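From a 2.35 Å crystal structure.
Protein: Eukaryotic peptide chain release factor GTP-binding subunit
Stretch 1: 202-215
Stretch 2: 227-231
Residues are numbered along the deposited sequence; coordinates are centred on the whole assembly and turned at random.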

# COMPACT_ATOMS: atom_id res chain seq x y z
N ARG A 202 10.03 -27.40 -15.39
CA ARG A 202 10.04 -27.63 -13.95
C ARG A 202 9.17 -26.59 -13.25
O ARG A 202 8.43 -26.92 -12.33
CB ARG A 202 11.47 -27.51 -13.39
CG ARG A 202 11.87 -28.60 -12.42
CD ARG A 202 11.12 -28.59 -11.08
NE ARG A 202 10.32 -29.81 -10.93
CZ ARG A 202 10.25 -30.60 -9.85
NH1 ARG A 202 10.89 -30.32 -8.72
NH2 ARG A 202 9.49 -31.69 -9.91
N TYR A 203 9.28 -25.34 -13.70
CA TYR A 203 8.55 -24.23 -13.08
C TYR A 203 7.06 -24.42 -13.25
O TYR A 203 6.31 -24.33 -12.29
CB TYR A 203 8.97 -22.89 -13.69
CG TYR A 203 8.20 -21.71 -13.14
CD1 TYR A 203 8.46 -21.24 -11.86
CD2 TYR A 203 7.21 -21.09 -13.88
CE1 TYR A 203 7.74 -20.17 -11.34
CE2 TYR A 203 6.49 -20.01 -13.36
CZ TYR A 203 6.76 -19.55 -12.10
OH TYR A 203 6.05 -18.48 -11.60
N LYS A 204 6.66 -24.68 -14.50
CA LYS A 204 5.27 -24.95 -14.84
C LYS A 204 4.75 -26.17 -14.10
O LYS A 204 3.61 -26.17 -13.65
CB LYS A 204 5.09 -25.17 -16.35
CG LYS A 204 4.44 -24.00 -17.10
CD LYS A 204 3.90 -24.44 -18.48
CE LYS A 204 3.09 -23.33 -19.16
NZ LYS A 204 3.69 -21.97 -18.95
N GLU A 205 5.58 -27.20 -13.98
CA GLU A 205 5.21 -28.42 -13.27
C GLU A 205 4.99 -28.15 -11.79
O GLU A 205 4.04 -28.65 -11.22
CB GLU A 205 6.28 -29.52 -13.44
CG GLU A 205 5.89 -30.85 -12.80
CD GLU A 205 7.03 -31.83 -12.70
OE1 GLU A 205 8.20 -31.40 -12.81
OE2 GLU A 205 6.77 -33.04 -12.51
N CYS A 206 5.86 -27.34 -11.20
CA CYS A 206 5.76 -26.99 -9.79
C CYS A 206 4.55 -26.11 -9.52
O CYS A 206 3.88 -26.26 -8.51
CB CYS A 206 7.03 -26.28 -9.32
SG CYS A 206 8.47 -27.36 -9.16
N VAL A 207 4.26 -25.20 -10.44
CA VAL A 207 3.16 -24.26 -10.29
C VAL A 207 1.83 -25.00 -10.43
O VAL A 207 0.96 -24.84 -9.60
CB VAL A 207 3.25 -23.10 -11.32
CG1 VAL A 207 1.92 -22.34 -11.46
CG2 VAL A 207 4.35 -22.15 -10.91
N ASP A 208 1.69 -25.80 -11.48
CA ASP A 208 0.45 -26.55 -11.72
C ASP A 208 0.11 -27.46 -10.54
O ASP A 208 -1.05 -27.59 -10.16
CB ASP A 208 0.56 -27.40 -13.00
CG ASP A 208 0.70 -26.55 -14.27
OD1 ASP A 208 0.81 -25.29 -14.15
OD2 ASP A 208 0.73 -27.04 -15.42
N LYS A 209 1.13 -28.09 -9.96
CA LYS A 209 0.93 -28.96 -8.82
C LYS A 209 0.53 -28.16 -7.60
O LYS A 209 -0.38 -28.55 -6.87
CB LYS A 209 2.21 -29.76 -8.54
CG LYS A 209 2.15 -30.70 -7.33
CD LYS A 209 1.19 -31.86 -7.55
CE LYS A 209 0.51 -32.31 -6.26
NZ LYS A 209 1.38 -33.20 -5.45
N LEU A 210 1.19 -27.02 -7.37
CA LEU A 210 0.89 -26.20 -6.21
C LEU A 210 -0.54 -25.64 -6.33
O LEU A 210 -1.29 -25.58 -5.36
CB LEU A 210 1.90 -25.06 -6.05
CG LEU A 210 3.13 -25.41 -5.22
CD1 LEU A 210 4.27 -24.51 -5.60
CD2 LEU A 210 2.84 -25.28 -3.74
N SER A 211 -0.91 -25.27 -7.55
CA SER A 211 -2.21 -24.71 -7.84
C SER A 211 -3.34 -25.70 -7.50
O SER A 211 -4.31 -25.35 -6.85
CB SER A 211 -2.27 -24.32 -9.31
OG SER A 211 -3.51 -23.72 -9.59
N MET A 212 -3.19 -26.95 -7.92
CA MET A 212 -4.16 -27.98 -7.57
C MET A 212 -4.18 -28.23 -6.05
O MET A 212 -5.24 -28.30 -5.44
CB MET A 212 -3.88 -29.26 -8.34
CG MET A 212 -4.09 -29.12 -9.85
SD MET A 212 -5.74 -28.53 -10.31
CE MET A 212 -6.52 -30.05 -10.59
N PHE A 213 -3.01 -28.30 -5.44
CA PHE A 213 -2.89 -28.71 -4.05
C PHE A 213 -3.40 -27.64 -3.09
O PHE A 213 -4.08 -27.94 -2.13
CB PHE A 213 -1.43 -29.10 -3.76
CG PHE A 213 -1.15 -29.51 -2.33
CD1 PHE A 213 -1.24 -30.83 -1.95
CD2 PHE A 213 -0.75 -28.57 -1.39
CE1 PHE A 213 -0.96 -31.21 -0.65
CE2 PHE A 213 -0.48 -28.94 -0.09
CZ PHE A 213 -0.58 -30.27 0.28
N LEU A 214 -3.06 -26.38 -3.38
CA LEU A 214 -3.41 -25.26 -2.50
C LEU A 214 -4.92 -25.02 -2.49
O LEU A 214 -5.49 -24.69 -1.45
CB LEU A 214 -2.69 -23.99 -2.94
CG LEU A 214 -1.20 -23.95 -2.63
CD1 LEU A 214 -0.56 -22.72 -3.29
CD2 LEU A 214 -0.93 -23.93 -1.13
N ARG A 215 -5.55 -25.19 -3.64
CA ARG A 215 -7.00 -25.20 -3.71
C ARG A 215 -7.58 -26.35 -2.88
O ARG A 215 -8.52 -26.16 -2.12
CB ARG A 215 -7.47 -25.30 -5.17
CG ARG A 215 -9.00 -25.36 -5.37
CD ARG A 215 -9.75 -24.14 -4.83
NE ARG A 215 -11.21 -24.33 -4.90
CZ ARG A 215 -12.11 -23.42 -4.53
NH1 ARG A 215 -11.74 -22.24 -4.05
NH2 ARG A 215 -13.41 -23.69 -4.64
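Stretch 2 (227-231) KYMPV

A β-strand segment packs nearly antiparallel along one side of an α-helix through a small, mostly apolar contact, built around two tyrosines that reach across in opposite senses and held without any hydrogen bond between the two stretches. Residues 202-215 are helical throughout, within a helix that begins earlier in the chain and continues beyond it; the repeating i to i+4 backbone bonds include Val 207 N to Tyr 203 O at 2.9 Å and Ser 211 N to Val 207 O at 2.8 Å, and only the last, Arg 215 N to Ser 211 O at 3.4 Å, is weak. Residues 227-230 are extended, in a strand that begins earlier in the chain, with phi between -82° and -150° and psi between 124° and 142°, and Val 231 follows outside the strand. The N-to-C directions of helix and strand differ by 153°, and their axes approach to 10.0 Å. The register therefore runs backwards: Val 207 CA lies 7.1 Å from Tyr 228 CA, and Tyr 203 CA, one helical turn earlier, lies 7.3 Å from Pro 230 CA, two residues later in the strand.

This two-residue step matches the alternation of an extended chain. Tyr 228 and Pro 230 direct their CA-to-CB bonds toward the helix, whereas those of Lys 227 and Met 229 point away. Tyr 228 contributes the largest covered area, 130 Å² of the 325 Å² buried in total. Its side chain, with chi1 in the m well, lays the ring over Val 207 and carries the hydroxyl to the next turn of the helix. Val 207 CG1 sits over one face of that ring, 3.9 Å from the ring centroid and 14° off the normal, a CH-pi contact; its closest ring atom is Tyr 228 CD1, 3.8 Å from Val 207 CG1. Further along, Leu 210 CB packs 4.0 Å from Tyr 228 CE2. The hydroxyl ends beside the helix backbone, with Tyr 228 OH 3.3 Å from Ser 211 CA and 3.9 Å from Leu 214 CD1. Tyr 228 OH is also 3.4 Å from Ser 211 N, but the angle is poor for a hydrogen bond, and that amide already donates to Val 207 O; the hydroxyl is hydrogen-bonded elsewhere in the structure.

Tyr 203 supplies the reciprocal reach. Its CA-to-CB bond points toward the strand, and chi1 in the t well extends the ring to the strand backbone. Tyr 203 OH lies 3.3 Å from Tyr 228 C and 3.4 Å from Met 229 N, close to a peptide unit but at a poor angle for bonding to its amide. Tyr 203 CE1 meets Pro 230 CB at 3.7 Å, and Tyr 203 OH is 3.6 Å from Pro 230 CD, so the proline packs beside the outer part of the tyrosine ring. Away from the strand, Arg 202 and Glu 205 form a salt bridge within the helix, Arg 202 NH2 to Glu 205 OE1 at 3.2 Å.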

# COMPACT_ATOMS: atom_id res chain seq x y z
N LYS A 227 -0.04 -15.47 -6.57
CA LYS A 227 1.00 -15.01 -7.50
C LYS A 227 2.16 -15.97 -7.38
O LYS A 227 2.69 -16.16 -6.28
CB LYS A 227 1.47 -13.59 -7.14
CG LYS A 227 2.53 -12.98 -8.10
CD LYS A 227 2.00 -12.95 -9.52
CE LYS A 227 2.76 -12.03 -10.43
NZ LYS A 227 3.98 -12.66 -10.89
N TYR A 228 2.57 -16.57 -8.49
CA TYR A 228 3.76 -17.43 -8.52
C TYR A 228 4.94 -16.66 -9.11
O TYR A 228 4.77 -15.86 -10.04
CB TYR A 228 3.50 -18.69 -9.35
CG TYR A 228 2.42 -19.56 -8.76
CD1 TYR A 228 1.10 -19.46 -9.19
CD2 TYR A 228 2.72 -20.48 -7.76
CE1 TYR A 228 0.11 -20.24 -8.64
CE2 TYR A 228 1.73 -21.28 -7.20
CZ TYR A 228 0.43 -21.15 -7.64
OH TYR A 228 -0.55 -21.93 -7.10
N MET A 229 6.13 -16.89 -8.56
CA MET A 229 7.35 -16.25 -9.04
C MET A 229 8.57 -17.12 -8.83
O MET A 229 8.79 -17.62 -7.73
CB MET A 229 7.58 -14.93 -8.32
CG MET A 229 7.40 -13.75 -9.23
SD MET A 229 7.61 -12.21 -8.42
CE MET A 229 6.51 -12.36 -7.15
N PRO A 230 9.38 -17.29 -9.88
CA PRO A 230 10.63 -18.02 -9.75
C PRO A 230 11.68 -17.09 -9.18
O PRO A 230 11.71 -15.91 -9.54
CB PRO A 230 10.95 -18.40 -11.19
CG PRO A 230 10.39 -17.30 -11.99
CD PRO A 230 9.19 -16.80 -11.25
N VAL A 231 12.48 -17.62 -8.26
CA VAL A 231 13.66 -16.96 -7.74
C VAL A 231 14.75 -17.98 -7.43
O VAL A 231 14.53 -19.20 -7.43
CB VAL A 231 13.38 -16.18 -6.44
CG1 VAL A 231 12.16 -15.28 -6.58
CG2 VAL A 231 13.19 -17.12 -5.27